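Local coordinates for response regulator (Colwellia psychrerythraea, PDB 3EQZ), which is a response regulator built on a CheY-like receiver domain, a family that generally acts in two-component signalling, at residues L52-P57 with S85-S90; E63-L68 with L77-G82; N104-T107 with E113-T116; L18-V23 with G28-F33; T13-L18 with F106-N111. One frame throughout, in Å; residues are numbered along the deposited sequence.

Contact 1 of 5, residues L52-P57 with S85-S90; sequences LDLMMP and SGVLHS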
# COMPACT_ATOMS: atom_id res chain seq x y z
N LEU B 52 10.58 2.55 17.92
CA LEU B 52 11.56 2.22 16.89
C LEU B 52 11.49 3.23 15.73
O LEU B 52 10.44 3.33 15.06
CB LEU B 52 11.35 0.80 16.36
CG LEU B 52 12.27 0.33 15.18
CD1 LEU B 52 13.80 0.42 15.54
CD2 LEU B 52 11.94 -1.10 14.66
N ASP B 53 12.58 4.00 15.52
CA ASP B 53 12.65 4.84 14.33
C ASP B 53 13.09 3.95 13.19
O ASP B 53 13.99 3.17 13.38
CB ASP B 53 13.60 6.06 14.49
CG ASP B 53 13.52 7.04 13.27
OD1 ASP B 53 12.89 8.13 13.39
OD2 ASP B 53 14.04 6.71 12.17
N LEU B 54 12.44 4.05 12.02
CA LEU B 54 12.76 3.16 10.92
C LEU B 54 14.12 3.50 10.34
O LEU B 54 14.71 2.70 9.65
CB LEU B 54 11.73 3.27 9.79
CG LEU B 54 10.33 2.72 10.07
CD1 LEU B 54 9.50 2.86 8.79
CD2 LEU B 54 10.33 1.29 10.58
N MET B 55 14.59 4.72 10.59
CA MET B 55 15.94 5.11 10.20
C MET B 55 16.09 5.08 8.67
O MET B 55 17.17 4.73 8.14
CB MET B 55 16.96 4.20 10.91
CG MET B 55 17.15 4.56 12.45
SD MET B 55 18.17 3.43 13.45
CE MET B 55 17.06 2.08 13.94
N MET B 56 15.02 5.43 7.95
CA MET B 56 15.09 5.47 6.48
C MET B 56 16.09 6.61 6.19
O MET B 56 16.07 7.63 6.91
CB MET B 56 13.72 5.78 5.88
CG MET B 56 12.74 4.59 5.85
SD MET B 56 13.33 3.26 4.80
CE MET B 56 13.36 1.91 5.91
N PRO B 57 16.93 6.48 5.13
CA PRO B 57 16.76 5.49 4.08
C PRO B 57 17.73 4.30 4.19
O PRO B 57 17.98 3.64 3.19
CB PRO B 57 17.07 6.31 2.83
CG PRO B 57 18.21 7.24 3.29
CD PRO B 57 18.03 7.41 4.81
N SER B 85 4.70 8.44 1.28
CA SER B 85 3.89 7.64 0.35
C SER B 85 3.85 6.12 0.69
O SER B 85 4.09 5.24 -0.18
CB SER B 85 4.37 7.87 -1.09
OG SER B 85 3.86 9.10 -1.62
N GLY B 86 3.54 5.84 1.97
CA GLY B 86 3.28 4.47 2.43
C GLY B 86 4.38 3.76 3.20
O GLY B 86 4.16 2.60 3.56
N VAL B 87 5.54 4.41 3.44
CA VAL B 87 6.69 3.74 4.08
C VAL B 87 6.37 3.28 5.52
O VAL B 87 6.63 2.15 5.90
CB VAL B 87 8.00 4.57 4.06
CG1 VAL B 87 9.12 3.85 4.79
CG2 VAL B 87 8.46 4.87 2.63
N LEU B 88 5.72 4.15 6.30
CA LEU B 88 5.39 3.79 7.66
C LEU B 88 4.33 2.70 7.68
O LEU B 88 4.40 1.75 8.48
CB LEU B 88 4.91 5.04 8.38
CG LEU B 88 4.77 4.94 9.90
CD1 LEU B 88 6.04 4.42 10.66
CD2 LEU B 88 4.34 6.33 10.41
N HIS B 89 3.31 2.83 6.82
CA HIS B 89 2.28 1.81 6.71
C HIS B 89 2.85 0.45 6.25
O HIS B 89 2.42 -0.60 6.69
CB HIS B 89 1.14 2.28 5.78
CG HIS B 89 0.14 1.23 5.47
ND1 HIS B 89 0.24 0.41 4.37
CD2 HIS B 89 -0.97 0.83 6.14
CE1 HIS B 89 -0.77 -0.45 4.36
NE2 HIS B 89 -1.51 -0.22 5.43
N SER B 90 3.83 0.47 5.35
CA SER B 90 4.52 -0.76 4.92
C SER B 90 5.23 -1.52 6.06
O SER B 90 5.09 -2.74 6.19
CB SER B 90 5.52 -0.44 3.81
OG SER B 90 4.79 -0.04 2.67
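Leu54 and Val87 bury the most surface here, at 49 and 48 Å², and their contact is methyl against methyl: Leu54 CD1 lies 4.1 Å from Val87 CG1, the two side chains overlapping side by side and pointing opposite ways. The same Leu54 CD1 also meets Leu88 CD1 at 4.2 Å, so one branch of one leucine covers two successive residues of the first helical turn. Leu54 holds CG beside its backbone N and anti to its carbonyl carbon (chi1 -69°), which carries the branch across to the helix. Val87 CG1 has a second neighbour in Met56 CG, 3.8 Å away, and so touches two side chains of 52-57. In the alternating beta-alpha fold of receiver domains, this joins the loop leaving central strand 49-53 to the start of helix 87-97. The carboxylate of Asp53, at the end of that strand, closes an Asx turn: Met55 N reaches Asp53 OD2 at 2.6 Å on its anti side. At the helix start, Gly86 is the N-cap, and its O accepts from both Ser90 N and Ser90 OG, the hydroxyl at 2.9 Å from above the carbonyl plane. Met56 and Val87 also pack on Ser97 of the second subunit.

Contact 2 of 5, residues E63-L68 with L77-G82; sequences EVIRHL and LILISG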
# COMPACT_ATOMS: atom_id res chain seq x y z
N GLU B 63 15.90 -4.22 9.93
CA GLU B 63 16.64 -5.31 10.63
C GLU B 63 16.19 -5.53 12.08
O GLU B 63 16.19 -6.66 12.59
CB GLU B 63 18.16 -5.00 10.63
CG GLU B 63 19.02 -6.17 11.24
CD GLU B 63 18.56 -7.58 10.75
OE1 GLU B 63 17.99 -7.67 9.64
OE2 GLU B 63 18.73 -8.61 11.47
N VAL B 64 15.85 -4.47 12.78
CA VAL B 64 15.35 -4.66 14.15
C VAL B 64 14.01 -5.40 14.11
O VAL B 64 13.78 -6.31 14.89
CB VAL B 64 15.23 -3.27 14.84
CG1 VAL B 64 14.41 -3.32 16.12
CG2 VAL B 64 16.66 -2.65 15.07
N ILE B 65 13.13 -5.03 13.16
CA ILE B 65 11.85 -5.73 12.99
C ILE B 65 12.04 -7.20 12.68
O ILE B 65 11.45 -8.06 13.34
CB ILE B 65 10.99 -5.04 11.89
CG1 ILE B 65 10.47 -3.71 12.42
CG2 ILE B 65 9.84 -5.95 11.44
CD1 ILE B 65 9.85 -2.84 11.32
N ARG B 66 12.88 -7.49 11.68
CA ARG B 66 13.28 -8.87 11.37
C ARG B 66 13.82 -9.61 12.61
O ARG B 66 13.39 -10.69 12.92
CB ARG B 66 14.36 -8.91 10.27
CG ARG B 66 14.42 -10.31 9.61
CD ARG B 66 15.80 -10.78 9.14
NE ARG B 66 16.83 -10.55 10.13
CZ ARG B 66 17.13 -11.38 11.12
NH1 ARG B 66 16.48 -12.53 11.27
NH2 ARG B 66 18.08 -11.03 11.99
N HIS B 67 14.77 -9.02 13.32
CA HIS B 67 15.29 -9.69 14.52
C HIS B 67 14.19 -9.95 15.56
O HIS B 67 14.04 -11.05 16.09
CB HIS B 67 16.42 -8.85 15.14
CG HIS B 67 16.99 -9.46 16.39
ND1 HIS B 67 18.12 -10.27 16.38
CD2 HIS B 67 16.59 -9.38 17.68
CE1 HIS B 67 18.38 -10.67 17.62
NE2 HIS B 67 17.46 -10.14 18.43
N LEU B 68 13.41 -8.91 15.86
CA LEU B 68 12.33 -9.06 16.84
C LEU B 68 11.36 -10.15 16.45
O LEU B 68 10.93 -10.91 17.30
CB LEU B 68 11.57 -7.72 17.05
CG LEU B 68 12.35 -6.55 17.65
CD1 LEU B 68 11.50 -5.32 17.54
CD2 LEU B 68 12.76 -6.72 19.09
N LEU B 77 5.30 -2.55 20.32
CA LEU B 77 6.13 -1.82 19.39
C LEU B 77 5.44 -0.57 18.84
O LEU B 77 4.27 -0.61 18.39
CB LEU B 77 6.56 -2.76 18.27
CG LEU B 77 7.52 -2.30 17.19
CD1 LEU B 77 8.83 -1.95 17.81
CD2 LEU B 77 7.68 -3.43 16.14
N ILE B 78 6.18 0.54 18.86
CA ILE B 78 5.73 1.80 18.23
C ILE B 78 6.73 2.16 17.14
O ILE B 78 7.93 2.09 17.38
CB ILE B 78 5.68 2.96 19.24
CG1 ILE B 78 4.61 2.68 20.30
CG2 ILE B 78 5.46 4.26 18.52
CD1 ILE B 78 4.78 3.44 21.67
N LEU B 79 6.25 2.47 15.93
CA LEU B 79 7.13 2.74 14.84
C LEU B 79 7.07 4.19 14.46
O LEU B 79 6.00 4.78 14.41
CB LEU B 79 6.78 1.91 13.62
CG LEU B 79 6.69 0.41 13.82
CD1 LEU B 79 6.11 -0.19 12.53
CD2 LEU B 79 8.12 -0.21 14.13
N ILE B 80 8.22 4.76 14.16
CA ILE B 80 8.27 6.17 13.83
C ILE B 80 9.01 6.39 12.54
O ILE B 80 10.02 5.73 12.31
CB ILE B 80 8.91 6.98 14.94
CG1 ILE B 80 8.14 6.69 16.27
CG2 ILE B 80 8.84 8.50 14.54
CD1 ILE B 80 8.40 7.65 17.39
N SER B 81 8.47 7.28 11.69
CA SER B 81 9.08 7.59 10.38
C SER B 81 8.25 8.61 9.61
O SER B 81 7.08 8.83 9.95
CB SER B 81 9.11 6.30 9.53
OG SER B 81 10.11 6.40 8.52
N GLY B 82 8.79 9.18 8.54
CA GLY B 82 7.92 9.86 7.51
C GLY B 82 6.74 9.03 6.96
O GLY B 82 6.85 7.82 6.71
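Leu77 opens the strand side of the contact by placing CD1 4.3 Å from Leu68 CD1, a meeting of two methyl groups between strand 76-81 and helix 60-70. Leu79 returns to the helix, its CD2 standing 4.2 Å from Ile65 CD1, while the alternation of the strand turns Ile78 and Ile80 to the sheet's other face. The CB of Ile65 does not point at the strand, but the extended chi2 (169°) carries CD1 to it. Helix and strand are successive members of the beta-alpha-beta unit 49-53, 60-70, 76-81, and the nearest CA atoms, those of Ile65 and Leu77, are 9.4 Å apart. Charged groups stay on the helix's far side: Arg66 grips Glu63 side-on in the guanidinium plane, with NH2 2.6 Å from Glu63 OE2 and NE 3.1 Å from Glu63 OE1. All four touching residues are buried and purely aliphatic, which implies that dispersion and the exclusion of water, rather than directional bonds, hold helix to sheet here.

Contact 3 of 5, residues N104-T107 with E113-T116; sequences NTFT and EVLT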
# COMPACT_ATOMS: atom_id res chain seq x y z
N ASN B 104 1.05 1.39 17.71
CA ASN B 104 0.81 2.67 17.10
C ASN B 104 1.98 3.00 16.24
O ASN B 104 3.03 2.35 16.37
CB ASN B 104 0.65 3.75 18.20
CG ASN B 104 -0.18 4.96 17.71
OD1 ASN B 104 -0.68 4.96 16.60
ND2 ASN B 104 -0.34 5.94 18.56
N THR B 105 1.79 3.98 15.33
CA THR B 105 2.83 4.57 14.53
C THR B 105 2.71 6.10 14.53
O THR B 105 1.64 6.65 14.77
CB THR B 105 2.81 4.07 13.03
OG1 THR B 105 1.66 4.60 12.36
CG2 THR B 105 2.78 2.52 12.96
N PHE B 106 3.82 6.78 14.28
CA PHE B 106 3.87 8.23 14.26
C PHE B 106 4.71 8.70 13.12
O PHE B 106 5.83 8.26 12.98
CB PHE B 106 4.52 8.77 15.55
CG PHE B 106 3.70 8.52 16.77
CD1 PHE B 106 2.81 9.50 17.26
CD2 PHE B 106 3.76 7.29 17.42
CE1 PHE B 106 2.02 9.27 18.43
CE2 PHE B 106 2.96 7.03 18.58
CZ PHE B 106 2.09 8.02 19.07
N THR B 107 4.19 9.66 12.35
CA THR B 107 4.96 10.26 11.28
C THR B 107 5.89 11.29 11.85
O THR B 107 5.62 11.90 12.90
CB THR B 107 4.05 10.91 10.22
OG1 THR B 107 3.29 11.95 10.84
CG2 THR B 107 3.02 9.89 9.71
N GLU B 113 2.46 16.70 21.02
CA GLU B 113 1.17 16.67 21.73
C GLU B 113 0.53 15.29 21.61
O GLU B 113 0.13 14.70 22.62
CB GLU B 113 0.21 17.78 21.22
CG GLU B 113 -1.14 17.88 21.92
CD GLU B 113 -2.11 18.96 21.32
OE1 GLU B 113 -1.87 19.49 20.21
OE2 GLU B 113 -3.12 19.28 21.98
N VAL B 114 0.38 14.78 20.38
CA VAL B 114 -0.26 13.46 20.19
C VAL B 114 0.53 12.35 20.90
O VAL B 114 -0.05 11.47 21.52
CB VAL B 114 -0.45 13.07 18.68
CG1 VAL B 114 -0.87 11.62 18.52
CG2 VAL B 114 -1.47 13.96 18.02
N LEU B 115 1.86 12.40 20.82
CA LEU B 115 2.68 11.35 21.44
C LEU B 115 2.55 11.38 22.98
O LEU B 115 2.45 10.37 23.64
CB LEU B 115 4.16 11.52 21.01
CG LEU B 115 5.09 10.46 21.62
CD1 LEU B 115 4.67 9.01 21.37
CD2 LEU B 115 6.54 10.64 21.12
N THR B 116 2.56 12.57 23.54
CA THR B 116 2.41 12.73 25.01
C THR B 116 1.06 12.20 25.48
O THR B 116 0.95 11.43 26.45
CB THR B 116 2.54 14.22 25.38
OG1 THR B 116 3.85 14.66 25.00
CG2 THR B 116 2.37 14.41 26.91
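The Phe106 ring has Leu115 CD1 over one face and Val114 CG1 at its edge, near the ring plane. The leucine methyl sits 4.0 Å from the ring centroid and 25° off the normal, a CH-pi contact displaced toward the rim, where CZ is its nearest ring atom. Val114 CG1 approaches CE1 of Phe106 at 3.7 Å, so two consecutive helical residues take different sides of one aromatic group. This is a strand-helix pairing of the CheY-like receiver fold: edge strand 101-107 packs against the C-terminal helix 112-124 that follows it. The CA atoms of Phe106 and Leu115 are 7.9 Å apart, close enough for the ring to touch the helix backbone as well as its side chains. Leu115 keeps CG anti to its backbone N (chi1 180°), which places CD1 over the ring face, the side chain crossing the phenylalanine at about a right angle. Phe118, one turn further along the helix, and Ile78 on the neighbouring strand also pack on Phe106, whereas Thr105 faces helix 87-97 across the sheet. Leu115 reaches beyond the ring to Leu19 and Ile22 of helix 13-23, linking the two helices on this face. Val114 packs in addition on Ser121 of the third subunit. On the backbone side, Phe106 CE1 comes as near to Leu115 CA, 3.7 Å, as to the valine methyl.

Contact 4 of 5, residues L18-V23 with G28-F33; sequences LLKTIV and GNVEAF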
# COMPACT_ATOMS: atom_id res chain seq x y z
N LEU B 18 14.78 14.07 21.72
CA LEU B 18 13.42 14.58 21.76
C LEU B 18 12.44 13.53 22.28
O LEU B 18 11.67 13.80 23.20
CB LEU B 18 12.98 15.12 20.41
CG LEU B 18 11.47 15.41 20.33
CD1 LEU B 18 11.05 16.66 21.12
CD2 LEU B 18 11.07 15.53 18.86
N LEU B 19 12.51 12.30 21.73
CA LEU B 19 11.65 11.20 22.21
C LEU B 19 11.88 10.98 23.69
O LEU B 19 10.94 10.83 24.49
CB LEU B 19 11.91 9.89 21.46
CG LEU B 19 11.46 9.88 19.99
CD1 LEU B 19 11.95 8.62 19.20
CD2 LEU B 19 9.90 10.04 19.88
N LYS B 20 13.15 10.90 24.05
CA LYS B 20 13.46 10.69 25.47
C LYS B 20 12.87 11.76 26.41
O LYS B 20 12.41 11.46 27.49
CB LYS B 20 14.98 10.59 25.71
CG LYS B 20 15.25 10.16 27.16
CD LYS B 20 16.71 9.75 27.40
CE LYS B 20 16.78 8.95 28.67
NZ LYS B 20 18.20 8.68 29.11
N THR B 21 12.90 13.02 26.01
CA THR B 21 12.34 14.04 26.87
C THR B 21 10.81 13.95 26.95
O THR B 21 10.22 14.31 27.96
CB THR B 21 12.79 15.46 26.47
OG1 THR B 21 12.30 15.78 25.16
CG2 THR B 21 14.33 15.58 26.48
N ILE B 22 10.16 13.43 25.92
CA ILE B 22 8.73 13.25 25.95
C ILE B 22 8.33 12.04 26.80
O ILE B 22 7.33 12.06 27.48
CB ILE B 22 8.14 13.12 24.50
CG1 ILE B 22 8.14 14.48 23.83
CG2 ILE B 22 6.70 12.59 24.53
CD1 ILE B 22 8.25 14.40 22.34
N VAL B 23 9.12 10.97 26.76
CA VAL B 23 8.77 9.76 27.48
C VAL B 23 9.09 9.82 28.97
O VAL B 23 8.39 9.22 29.81
CB VAL B 23 9.51 8.50 26.88
CG1 VAL B 23 9.31 7.28 27.78
CG2 VAL B 23 9.09 8.21 25.40
N GLY B 28 9.36 6.62 33.70
CA GLY B 28 10.67 7.03 34.15
C GLY B 28 11.77 6.08 33.75
O GLY B 28 12.90 6.51 33.59
N ASN B 29 11.45 4.79 33.59
CA ASN B 29 12.44 3.76 33.23
C ASN B 29 12.68 3.68 31.73
O ASN B 29 12.35 2.68 31.09
CB ASN B 29 12.00 2.37 33.75
CG ASN B 29 11.86 2.34 35.27
OD1 ASN B 29 12.67 2.97 36.00
ND2 ASN B 29 10.83 1.62 35.77
N VAL B 30 13.24 4.72 31.16
CA VAL B 30 13.36 4.80 29.73
C VAL B 30 14.84 4.82 29.41
O VAL B 30 15.65 5.47 30.09
CB VAL B 30 12.65 6.05 29.20
CG1 VAL B 30 13.23 7.33 29.82
CG2 VAL B 30 12.73 6.13 27.68
N GLU B 31 15.21 4.08 28.37
CA GLU B 31 16.59 3.95 27.99
C GLU B 31 16.69 4.14 26.46
O GLU B 31 15.91 3.55 25.71
CB GLU B 31 17.09 2.57 28.42
CG GLU B 31 18.43 2.23 27.85
CD GLU B 31 19.26 1.21 28.68
OE1 GLU B 31 18.68 0.21 29.20
OE2 GLU B 31 20.49 1.43 28.79
N ALA B 32 17.62 4.97 26.02
CA ALA B 32 17.76 5.24 24.62
C ALA B 32 19.00 4.58 24.04
O ALA B 32 20.08 4.67 24.64
CB ALA B 32 17.78 6.73 24.37
N PHE B 33 18.84 3.91 22.89
CA PHE B 33 19.95 3.24 22.17
C PHE B 33 20.20 3.91 20.83
O PHE B 33 19.31 3.89 19.96
CB PHE B 33 19.59 1.78 21.89
CG PHE B 33 19.56 0.94 23.12
CD1 PHE B 33 20.64 0.15 23.45
CD2 PHE B 33 18.49 1.00 23.98
CE1 PHE B 33 20.63 -0.60 24.60
CE2 PHE B 33 18.48 0.27 25.15
CZ PHE B 33 19.55 -0.54 25.45
O HOH W 1 19.29 6.54 27.74
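Val23 and Val30 make the apolar part of the contact, CG1 of the helical valine lying 3.6 Å from CG2 of the strand valine. Val23 CG1 is also 3.8 Å from Val30 CB, so it rests against the branch point as well as a methyl. These residues tie helix 13-23 to edge strand 30-33, successive parts of a beta-alpha-beta unit in the receiver fold. The segment axes approach to 9.2 Å and run 174° apart, almost exactly antiparallel. Ile8 of the adjacent strand backs Val30, and Leu119 of helix 112-124 also packs on Val23.

The second kind of contact is made by the aliphatic shaft of Lys20. Its chain runs extended from CG, placed anti to the backbone N (chi1 -171°), and lies over the strand with CE 4.1 Å from Val30 CG1 and CD 4.4 Å from Ala32 CB. The lysine's closest approach to the strand is to the backbone, where CE comes within 3.9 Å of Val30 O. Val30 is the shared residue, touched by the valine at one methyl and by the lysine at the other.

The polar link is indirect, through water. At the far end of Lys20, one water accepts from NZ at 2.8 Å and from the backbone N of Ala32 at 2.9 Å.

Contact 5 of 5, residues T13-L18 with F106-N111; sequences TLTCNL and FTKPIN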
# COMPACT_ATOMS: atom_id res chain seq x y z
N THR B 13 20.75 11.51 17.03
CA THR B 13 20.90 11.98 18.39
C THR B 13 19.83 13.00 18.77
O THR B 13 19.31 12.95 19.86
CB THR B 13 22.32 12.53 18.60
OG1 THR B 13 23.26 11.44 18.49
CG2 THR B 13 22.46 13.18 20.00
N LEU B 14 19.51 13.91 17.86
CA LEU B 14 18.50 14.93 18.12
C LEU B 14 17.07 14.37 18.28
O LEU B 14 16.37 14.73 19.22
CB LEU B 14 18.53 15.96 17.02
CG LEU B 14 19.83 16.80 17.07
CD1 LEU B 14 19.93 17.78 15.91
CD2 LEU B 14 19.90 17.53 18.39
N THR B 15 16.63 13.51 17.35
CA THR B 15 15.24 13.01 17.41
C THR B 15 15.15 12.00 18.53
O THR B 15 14.13 11.90 19.21
CB THR B 15 14.73 12.44 16.05
OG1 THR B 15 15.70 11.55 15.49
CG2 THR B 15 14.42 13.59 15.06
N CYS B 16 16.26 11.30 18.76
CA CYS B 16 16.35 10.43 19.92
C CYS B 16 16.15 11.12 21.29
O CYS B 16 15.41 10.64 22.18
CB CYS B 16 17.72 9.75 19.92
SG CYS B 16 17.74 8.28 20.97
N ASN B 17 16.87 12.22 21.47
CA ASN B 17 16.77 13.03 22.68
C ASN B 17 15.36 13.64 22.84
O ASN B 17 14.81 13.72 23.98
CB ASN B 17 17.79 14.17 22.63
CG ASN B 17 17.57 15.16 23.73
OD1 ASN B 17 17.09 16.29 23.50
ND2 ASN B 17 17.82 14.71 24.97
N LEU B 18 14.78 14.07 21.72
CA LEU B 18 13.42 14.58 21.76
C LEU B 18 12.44 13.53 22.28
O LEU B 18 11.67 13.80 23.20
CB LEU B 18 12.98 15.12 20.41
CG LEU B 18 11.47 15.41 20.33
CD1 LEU B 18 11.05 16.66 21.12
CD2 LEU B 18 11.07 15.53 18.86
N PHE B 106 3.82 6.78 14.28
CA PHE B 106 3.87 8.23 14.26
C PHE B 106 4.71 8.70 13.12
O PHE B 106 5.83 8.26 12.98
CB PHE B 106 4.52 8.77 15.55
CG PHE B 106 3.70 8.52 16.77
CD1 PHE B 106 2.81 9.50 17.26
CD2 PHE B 106 3.76 7.29 17.42
CE1 PHE B 106 2.02 9.27 18.43
CE2 PHE B 106 2.96 7.03 18.58
CZ PHE B 106 2.09 8.02 19.07
N THR B 107 4.19 9.66 12.35
CA THR B 107 4.96 10.26 11.28
C THR B 107 5.89 11.29 11.85
O THR B 107 5.62 11.90 12.90
CB THR B 107 4.05 10.91 10.22
OG1 THR B 107 3.29 11.95 10.84
CG2 THR B 107 3.02 9.89 9.71
N LYS B 108 7.02 11.45 11.19
CA LYS B 108 7.92 12.51 11.50
C LYS B 108 7.66 13.67 10.51
O LYS B 108 7.11 13.45 9.42
CB LYS B 108 9.33 12.00 11.37
CG LYS B 108 9.93 11.68 12.68
CD LYS B 108 10.98 10.65 12.52
CE LYS B 108 12.14 11.21 11.84
NZ LYS B 108 13.33 10.31 11.96
N PRO B 109 7.94 14.92 10.94
CA PRO B 109 8.35 15.18 12.32
C PRO B 109 7.18 15.00 13.27
O PRO B 109 5.99 15.20 12.94
CB PRO B 109 8.79 16.66 12.31
CG PRO B 109 7.95 17.26 11.23
CD PRO B 109 7.59 16.16 10.22
N ILE B 110 7.57 14.64 14.46
CA ILE B 110 6.68 14.11 15.44
C ILE B 110 5.73 15.18 15.99
O ILE B 110 6.16 16.29 16.27
CB ILE B 110 7.57 13.52 16.57
CG1 ILE B 110 6.91 12.31 17.18
CG2 ILE B 110 7.97 14.56 17.54
CD1 ILE B 110 7.52 11.05 16.61
N ASN B 111 4.45 14.85 16.14
CA ASN B 111 3.52 15.73 16.86
C ASN B 111 3.65 15.38 18.35
O ASN B 111 3.19 14.34 18.81
CB ASN B 111 2.07 15.58 16.34
CG ASN B 111 1.12 16.52 17.06
OD1 ASN B 111 1.16 16.64 18.27
ND2 ASN B 111 0.28 17.20 16.32
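Between the segments carrying Leu18 and Ile110 the backbones stay well apart: the nearest CA atoms, those of Thr15 and Pro109, are 8.8 Å from each other, so only side chains bridge the gap. Residues 13-18 are the first turns of helix 13-23, with Asn17 N bonded to Thr13 O and Leu18 N to Leu14 O. Segment 106-111 leaves strand 101-107 and turns through a cis peptide between Lys108 and Pro109. Such a cis lysine-proline step after the last strand is a familiar feature of CheY-like receiver domains, and here the lysine before it reaches Asp53 at the C-terminal end of strand 49-53. Asn111 then serves as N-cap of helix 112-124, its OD1 accepting from Val114 N.

Thr15 and Lys108 face each other at the polar end, but OG1 and NZ are 4.4 Å apart, too far to bond. Each is engaged elsewhere: Thr15 OG1 is hydrogen-bonded to Asp10 OD2, and Lys108 NZ forms a salt bridge with Asp53 OD1. The two polar ends are thus neighbours, each held by a different aspartate.

Further along, the contact is apolar. Leu18 and Ile110 lie alongside with their ends pointing opposite ways, and Ile110 also packs on Ile80 of strand 76-81. The isoleucine's chi1, -147°, lies off the staggered positions and leaves CG2 between the backbone N and the carbonyl carbon. That methyl makes the closest approach of the contact, 3.5 Å from Leu18 CD2.

Contacts 1, 2 and 3 are buried, contact 4 partly so, and contact 5 lies at the surface. The sheet separates them: contacts 1 and 2 use helices 87-97 and 60-70 on one face, contacts 3, 4 and 5 helices 112-124 and 13-23 on the other. Contacts 4 and 5 share helix 13-23, though Leu18 works across contact 5 alone; contacts 3 and 5 share strand 101-107, whose Phe106 serves contact 3. Contacts 1 and 2 are apolar throughout, whereas contact 3 adds an aromatic face and contact 4 a water. The Asp53-Lys108 salt bridge couples contacts 1 and 5.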